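Glutamate receptor IIB,Glutamate receptor IIB (Drosophila melanogaster, PDB 4WXJ) probably serves as a subunit of a glutamate-gated ion channel in the postsynaptic membrane of muscle, its extracellular ligand-binding domain closing on glutamate. Local coordinates at residues Val135-Arg146 with Lys168-Lys179. Numbering follows the deposited sequence.
Sequences VDQNKVQFGTIR and KMLSFKPDAFTK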
ATOM      1  N   VAL A 135       3.061  22.004  -4.637  1.00 36.74           N
ATOM      2  CA  VAL A 135       1.772  22.350  -5.230  1.00 37.07           C
ATOM      3  C   VAL A 135       1.755  23.776  -5.774  1.00 38.02           C
ATOM      4  O   VAL A 135       0.967  24.095  -6.663  1.00 52.18           O
ATOM      5  CB  VAL A 135       0.614  22.196  -4.210  1.00 40.89           C
ATOM      6  CG1 VAL A 135       0.538  20.768  -3.701  1.00 35.17           C
ATOM      7  CG2 VAL A 135       0.771  23.167  -3.043  1.00 47.79           C
ATOM      8  N   ASP A 136       2.624  24.631  -5.241  1.00 28.90           N
ATOM      9  CA  ASP A 136       2.615  26.046  -5.600  1.00 35.16           C
ATOM     10  C   ASP A 136       3.438  26.329  -6.861  1.00 40.43           C
ATOM     11  O   ASP A 136       3.605  27.482  -7.255  1.00 49.59           O
ATOM     12  CB  ASP A 136       3.138  26.884  -4.429  1.00 42.65           C
ATOM     13  CG  ASP A 136       2.725  28.343  -4.518  1.00 58.75           C
ATOM     14  OD1 ASP A 136       1.634  28.629  -5.057  1.00 60.80           O
ATOM     15  OD2 ASP A 136       3.490  29.204  -4.038  1.00 64.71           O
ATOM     16  N   GLN A 137       3.944  25.270  -7.489  1.00 46.12           N
ATOM     17  CA  GLN A 137       4.654  25.381  -8.761  1.00 36.02           C
ATOM     18  C   GLN A 137       4.122  24.334  -9.734  1.00 40.64           C
ATOM     19  O   GLN A 137       3.253  23.536  -9.378  1.00 38.78           O
ATOM     20  CB  GLN A 137       6.165  25.222  -8.555  1.00 36.87           C
ATOM     21  CG  GLN A 137       6.587  23.921  -7.881  1.00 36.31           C
ATOM     22  CD  GLN A 137       6.706  22.763  -8.852  1.00 35.42           C
ATOM     23  OE1 GLN A 137       7.471  22.820  -9.813  1.00 42.44           O
ATOM     24  NE2 GLN A 137       5.943  21.704  -8.605  1.00 37.00           N
ATOM     25  N   ASN A 138       4.634  24.342 -10.961  1.00 47.08           N
ATOM     26  CA  ASN A 138       4.172  23.406 -11.983  1.00 61.37           C
ATOM     27  C   ASN A 138       5.273  22.991 -12.957  1.00 52.51           C
ATOM     28  O   ASN A 138       4.998  22.360 -13.978  1.00 55.57           O
ATOM     29  CB  ASN A 138       2.997  24.012 -12.754  1.00 67.87           C
ATOM     30  CG  ASN A 138       3.363  25.302 -13.457  1.00 70.41           C
ATOM     31  OD1 ASN A 138       3.571  26.334 -12.819  1.00 72.56           O
ATOM     32  ND2 ASN A 138       3.431  25.253 -14.782  1.00 68.04           N
ATOM     33  N   LYS A 139       6.515  23.345 -12.641  1.00 39.60           N
ATOM     34  CA  LYS A 139       7.659  22.870 -13.412  1.00 43.46           C
ATOM     35  C   LYS A 139       7.866  21.379 -13.153  1.00 41.13           C
ATOM     36  O   LYS A 139       8.142  20.611 -14.075  1.00 39.82           O
ATOM     37  CB  LYS A 139       8.920  23.662 -13.054  1.00 58.03           C
ATOM     38  CG  LYS A 139      10.222  22.945 -13.390  1.00 77.90           C
ATOM     39  CD  LYS A 139      11.408  23.896 -13.366  1.00 92.31           C
ATOM     40  CE  LYS A 139      12.662  23.210 -12.843  1.00102.84           C
ATOM     41  NZ  LYS A 139      12.940  21.920 -13.536  1.00107.56           N
ATOM     42  N   VAL A 140       7.723  20.985 -11.891  1.00 30.44           N
ATOM     43  CA  VAL A 140       7.782  19.583 -11.497  1.00 24.84           C
ATOM     44  C   VAL A 140       6.371  19.039 -11.304  1.00 28.32           C
ATOM     45  O   VAL A 140       5.667  19.440 -10.379  1.00 22.61           O
ATOM     46  CB  VAL A 140       8.584  19.396 -10.193  1.00 34.25           C
ATOM     47  CG1 VAL A 140       8.591  17.929  -9.764  1.00 34.83           C
ATOM     48  CG2 VAL A 140      10.005  19.910 -10.368  1.00 28.61           C
ATOM     49  N   GLN A 141       5.960  18.128 -12.179  1.00 25.39           N
ATOM     50  CA  GLN A 141       4.655  17.493 -12.056  1.00 19.77           C
ATOM     51  C   GLN A 141       4.705  16.432 -10.962  1.00 33.51           C
ATOM     52  O   GLN A 141       5.784  16.043 -10.518  1.00 29.63           O
ATOM     53  CB  GLN A 141       4.223  16.872 -13.386  1.00 23.43           C
ATOM     54  CG  GLN A 141       4.018  17.886 -14.504  1.00 31.01           C
ATOM     55  CD  GLN A 141       3.444  17.260 -15.761  1.00 34.78           C
ATOM     56  OE1 GLN A 141       3.636  16.070 -16.020  1.00 30.10           O
ATOM     57  NE2 GLN A 141       2.729  18.059 -16.546  1.00 34.28           N
ATOM     58  N   PHE A 142       3.538  15.971 -10.524  1.00 20.12           N
ATOM     59  CA  PHE A 142       3.473  14.962  -9.473  1.00 19.18           C
ATOM     60  C   PHE A 142       2.158  14.194  -9.510  1.00 21.05           C
ATOM     61  O   PHE A 142       1.161  14.681 -10.043  1.00 23.37           O
ATOM     62  CB  PHE A 142       3.663  15.610  -8.100  1.00 11.87           C
ATOM     63  CG  PHE A 142       2.767  16.791  -7.856  1.00 22.42           C
ATOM     64  CD1 PHE A 142       3.168  18.066  -8.219  1.00 25.31           C
ATOM     65  CD2 PHE A 142       1.529  16.629  -7.258  1.00 23.32           C
ATOM     66  CE1 PHE A 142       2.348  19.154  -7.996  1.00 27.40           C
ATOM     67  CE2 PHE A 142       0.704  17.715  -7.032  1.00 20.69           C
ATOM     68  CZ  PHE A 142       1.116  18.979  -7.401  1.00 24.03           C
ATOM     69  N   GLY A 143       2.166  12.990  -8.943  1.00 21.98           N
ATOM     70  CA  GLY A 143       0.978  12.158  -8.925  1.00 22.42           C
ATOM     71  C   GLY A 143       1.045  11.003  -7.945  1.00 23.19           C
ATOM     72  O   GLY A 143       2.000  10.875  -7.176  1.00 20.43           O
ATOM     73  N   THR A 144       0.015  10.161  -7.988  1.00 24.50           N
ATOM     74  CA  THR A 144      -0.124   9.030  -7.076  1.00 19.87           C
ATOM     75  C   THR A 144      -0.552   7.780  -7.833  1.00 18.55           C
ATOM     76  O   THR A 144      -0.742   7.810  -9.048  1.00 18.81           O
ATOM     77  CB  THR A 144      -1.173   9.309  -5.971  1.00 27.66           C
ATOM     78  OG1 THR A 144      -2.480   9.387  -6.557  1.00 22.19           O
ATOM     79  CG2 THR A 144      -0.869  10.604  -5.241  1.00 30.84           C
ATOM     80  N   ILE A 145      -0.712   6.682  -7.105  1.00 14.94           N
ATOM     81  CA  ILE A 145      -1.286   5.476  -7.678  1.00 22.47           C
ATOM     82  C   ILE A 145      -2.765   5.714  -7.951  1.00 20.36           C
ATOM     83  O   ILE A 145      -3.492   6.221  -7.097  1.00 19.04           O
ATOM     84  CB  ILE A 145      -1.108   4.267  -6.752  1.00 24.76           C
ATOM     85  CG1 ILE A 145       0.375   3.912  -6.655  1.00 19.72           C
ATOM     86  CG2 ILE A 145      -1.900   3.065  -7.269  1.00 25.30           C
ATOM     87  CD1 ILE A 145       0.705   2.950  -5.537  1.00 32.00           C
ATOM     88  N   ARG A 146      -3.200   5.332  -9.146  0.52 20.28           N
ATOM     89  CA  ARG A 146      -4.580   5.521  -9.572  0.52 20.19           C
ATOM     90  C   ARG A 146      -5.542   4.729  -8.692  0.52 17.31           C
ATOM     91  O   ARG A 146      -5.447   3.506  -8.602  0.52 26.60           O
ATOM     92  CB  ARG A 146      -4.725   5.101 -11.036  0.52 27.19           C
ATOM     93  CG  ARG A 146      -6.095   5.358 -11.645  0.52 36.80           C
ATOM     94  CD  ARG A 146      -6.124   4.987 -13.124  0.52 37.78           C
ATOM     95  NE  ARG A 146      -5.074   5.669 -13.884  0.52 38.49           N
ATOM     96  CZ  ARG A 146      -3.897   5.138 -14.215  0.52 23.37           C
ATOM     97  NH1 ARG A 146      -3.584   3.893 -13.874  0.52 20.49           N
ATOM     98  NH2 ARG A 146      -3.025   5.861 -14.902  0.52 32.39           N
ATOM     99  N   LYS A 168      -4.320  20.017  -9.264  1.00 22.39           N
ATOM    100  CA  LYS A 168      -3.142  20.031 -10.126  1.00 32.47           C
ATOM    101  C   LYS A 168      -2.869  18.645 -10.705  1.00 22.70           C
ATOM    102  O   LYS A 168      -2.580  18.512 -11.893  1.00 23.54           O
ATOM    103  CB  LYS A 168      -1.912  20.529  -9.367  1.00 33.71           C
ATOM    104  CG  LYS A 168      -1.867  22.037  -9.193  1.00 37.89           C
ATOM    105  CD  LYS A 168      -0.461  22.578  -9.380  1.00 41.42           C
ATOM    106  CE  LYS A 168      -0.449  24.095  -9.364  1.00 52.11           C
ATOM    107  NZ  LYS A 168       0.926  24.640  -9.520  1.00 64.29           N
ATOM    108  N   MET A 169      -2.960  17.617  -9.865  1.00 21.72           N
ATOM    109  CA  MET A 169      -2.748  16.243 -10.313  1.00 22.68           C
ATOM    110  C   MET A 169      -3.716  15.875 -11.434  1.00 21.52           C
ATOM    111  O   MET A 169      -3.339  15.209 -12.398  1.00 26.26           O
ATOM    112  CB  MET A 169      -2.908  15.264  -9.146  1.00 18.39           C
ATOM    113  CG  MET A 169      -1.678  15.143  -8.258  1.00 31.05           C
ATOM    114  SD  MET A 169      -1.998  14.314  -6.687  1.00 58.73           S
ATOM    115  CE  MET A 169      -2.891  12.860  -7.225  1.00122.64           C
ATOM    116  N   LEU A 170      -4.963  16.316 -11.302  1.00 21.83           N
ATOM    117  CA  LEU A 170      -5.983  16.041 -12.310  1.00 26.60           C
ATOM    118  C   LEU A 170      -5.713  16.777 -13.620  1.00 23.31           C
ATOM    119  O   LEU A 170      -6.117  16.320 -14.687  1.00 29.75           O
ATOM    120  CB  LEU A 170      -7.367  16.434 -11.786  1.00 20.12           C
ATOM    121  CG  LEU A 170      -7.940  15.589 -10.649  1.00 29.91           C
ATOM    122  CD1 LEU A 170      -9.200  16.244 -10.105  1.00 36.27           C
ATOM    123  CD2 LEU A 170      -8.235  14.172 -11.118  1.00 32.88           C
ATOM    124  N   SER A 171      -5.029  17.914 -13.535  1.00 24.37           N
ATOM    125  CA  SER A 171      -4.842  18.787 -14.691  1.00 29.22           C
ATOM    126  C   SER A 171      -3.604  18.441 -15.516  1.00 33.22           C
ATOM    127  O   SER A 171      -3.557  18.727 -16.714  1.00 26.52           O
ATOM    128  CB  SER A 171      -4.746  20.244 -14.236  1.00 37.06           C
ATOM    129  OG  SER A 171      -3.494  20.494 -13.623  1.00 48.80           O
ATOM    130  N   PHE A 172      -2.606  17.840 -14.875  1.00 25.17           N
ATOM    131  CA  PHE A 172      -1.324  17.576 -15.525  1.00 26.71           C
ATOM    132  C   PHE A 172      -1.462  16.757 -16.802  1.00 25.35           C
ATOM    133  O   PHE A 172      -2.278  15.836 -16.884  1.00 26.37           O
ATOM    134  CB  PHE A 172      -0.376  16.844 -14.567  1.00 30.49           C
ATOM    135  CG  PHE A 172       0.217  17.720 -13.496  1.00 25.32           C
ATOM    136  CD1 PHE A 172       0.638  19.010 -13.779  1.00 23.64           C
ATOM    137  CD2 PHE A 172       0.363  17.244 -12.204  1.00 21.26           C
ATOM    138  CE1 PHE A 172       1.187  19.809 -12.792  1.00 33.16           C
ATOM    139  CE2 PHE A 172       0.911  18.038 -11.212  1.00 29.55           C
ATOM    140  CZ  PHE A 172       1.323  19.323 -11.507  1.00 23.33           C
ATOM    141  N   LYS A 173      -0.652  17.120 -17.793  1.00 27.25           N
ATOM    142  CA  LYS A 173      -0.500  16.353 -19.024  1.00 25.91           C
ATOM    143  C   LYS A 173       0.970  15.966 -19.170  1.00 22.13           C
ATOM    144  O   LYS A 173       1.840  16.835 -19.098  1.00 26.17           O
ATOM    145  CB  LYS A 173      -0.954  17.161 -20.243  1.00 29.93           C
ATOM    146  CG  LYS A 173      -2.418  17.569 -20.237  1.00 34.88           C
ATOM    147  CD  LYS A 173      -2.824  18.130 -21.594  1.00 43.16           C
ATOM    148  CE  LYS A 173      -4.282  18.557 -21.625  1.00 50.07           C
ATOM    149  NZ  LYS A 173      -4.510  19.839 -20.902  1.00 52.06           N
ATOM    150  N   PRO A 174       1.265  14.668 -19.375  1.00 23.30           N
ATOM    151  CA  PRO A 174       0.349  13.530 -19.507  1.00 32.74           C
ATOM    152  C   PRO A 174      -0.237  13.092 -18.168  1.00 29.03           C
ATOM    153  O   PRO A 174      -0.031  13.772 -17.162  1.00 30.18           O
ATOM    154  CB  PRO A 174       1.243  12.437 -20.098  1.00 35.30           C
ATOM    155  CG  PRO A 174       2.589  12.738 -19.548  1.00 37.16           C
ATOM    156  CD  PRO A 174       2.673  14.243 -19.474  1.00 28.25           C
ATOM    157  N   ASP A 175      -0.959  11.975 -18.170  1.00 20.91           N
ATOM    158  CA  ASP A 175      -1.580  11.440 -16.962  1.00 31.66           C
ATOM    159  C   ASP A 175      -0.576  11.369 -15.817  1.00 25.19           C
ATOM    160  O   ASP A 175       0.490  10.769 -15.949  1.00 22.81           O
ATOM    161  CB  ASP A 175      -2.166  10.054 -17.240  1.00 32.27           C
ATOM    162  CG  ASP A 175      -2.783   9.422 -16.009  1.00 39.79           C
ATOM    163  OD1 ASP A 175      -3.241  10.164 -15.116  1.00 35.90           O
ATOM    164  OD2 ASP A 175      -2.814   8.176 -15.937  1.00 53.12           O
ATOM    165  N   ALA A 176      -0.921  11.996 -14.696  1.00 25.15           N
ATOM    166  CA  ALA A 176      -0.016  12.076 -13.557  1.00 30.05           C
ATOM    167  C   ALA A 176      -0.060  10.808 -12.711  1.00 26.65           C
ATOM    168  O   ALA A 176       0.840  10.563 -11.909  1.00 20.28           O
ATOM    169  CB  ALA A 176      -0.353  13.290 -12.703  1.00 33.76           C
ATOM    170  N   PHE A 177      -1.097   9.998 -12.900  1.00 19.78           N
ATOM    171  CA  PHE A 177      -1.298   8.812 -12.075  1.00 25.36           C
ATOM    172  C   PHE A 177      -0.612   7.571 -12.649  1.00 25.75           C
ATOM    173  O   PHE A 177      -0.333   7.500 -13.846  1.00 28.76           O
ATOM    174  CB  PHE A 177      -2.792   8.552 -11.898  1.00 21.08           C
ATOM    175  CG  PHE A 177      -3.525   9.694 -11.253  1.00 26.62           C
ATOM    176  CD1 PHE A 177      -3.631   9.777  -9.876  1.00 28.19           C
ATOM    177  CD2 PHE A 177      -4.099  10.690 -12.025  1.00 25.20           C
ATOM    178  CE1 PHE A 177      -4.300  10.828  -9.279  1.00 27.96           C
ATOM    179  CE2 PHE A 177      -4.769  11.743 -11.435  1.00 21.15           C
ATOM    180  CZ  PHE A 177      -4.871  11.813 -10.060  1.00 29.58           C
ATOM    181  N   THR A 178      -0.347   6.600 -11.776  1.00 28.07           N
ATOM    182  CA  THR A 178       0.343   5.365 -12.147  1.00 23.66           C
ATOM    183  C   THR A 178      -0.436   4.148 -11.654  1.00 30.62           C
ATOM    184  O   THR A 178      -1.362   4.281 -10.854  1.00 24.81           O
ATOM    185  CB  THR A 178       1.764   5.318 -11.564  1.00 26.47           C
ATOM    186  OG1 THR A 178       1.693   5.234 -10.136  1.00 30.08           O
ATOM    187  CG2 THR A 178       2.551   6.561 -11.959  1.00 32.83           C
ATOM    188  N   LYS A 179      -0.052   2.963 -12.121  1.00 25.29           N
ATOM    189  CA  LYS A 179      -0.780   1.743 -11.781  1.00 32.04           C
ATOM    190  C   LYS A 179      -0.305   1.135 -10.461  1.00 16.81           C
ATOM    191  O   LYS A 179      -1.047   0.395  -9.816  1.00 26.25           O
ATOM    192  CB  LYS A 179      -0.651   0.711 -12.908  1.00 31.49           C
ATOM    193  CG  LYS A 179       0.661  -0.055 -12.933  1.00 39.42           C
ATOM    194  CD  LYS A 179       0.769  -0.936 -14.171  1.00 36.76           C
ATOM    195  CE  LYS A 179      -0.207  -2.103 -14.108  1.00 42.78           C
ATOM    196  NZ  LYS A 179      -0.055  -3.032 -15.262  1.00 50.52           N
TER
HETATM  197  O   HOH W   1       1.943  13.926 -15.325  1.00 25.95           O
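Arg146 and Thr178 join the two segments by a backbone bond, Arg146 N to Thr178 O at 2.7 Å, and Thr178 N returns one to Thr144 O, so that Ile145 and Thr178 form a single parallel bridge. This continues the line of strand 141-143, an outer strand of the four-stranded sheet in one lobe of the clamshell ligand-binding domain, toward the cleft where Ile145 touches the bound glutamate. Beside the bridge, in one of its two modelled conformers, Arg146 directs NH2, in the guanidinium plane, to Asp175 OD2, a salt bridge whose 2.5 Å length should be read with caution; the other oxygen, OD1, accepts Phe177 N in an Asx turn. At the far end Lys168 reaches the turn after Val135, where NZ donates to Gln137 O at 2.6 Å from above its carbonyl plane and more weakly to Val135 O.

Between these ends, Gln141 and Phe172 run alongside each other in opposite directions. With Gln141 CG anti to its carbonyl carbon (chi1 -64°) and the chain extended, CG lies over the Phe172 ring while NE2 makes a nearly straight bond (169°) to Lys173 O; OE1 takes a water shared with Pro174 O. An alanine here is likely to leave Lys173 O without this donor, strip the water of one acceptor and uncover that ring face. Phe172 turns its edge to the face of Phe142 in a T-shaped pair, planes at 83°, whereas Met169 sets its sulfur at the Phe142 edge. Past its sulfur, the bent end of Met169 brings CE 3.6 Å from Thr144 CG2.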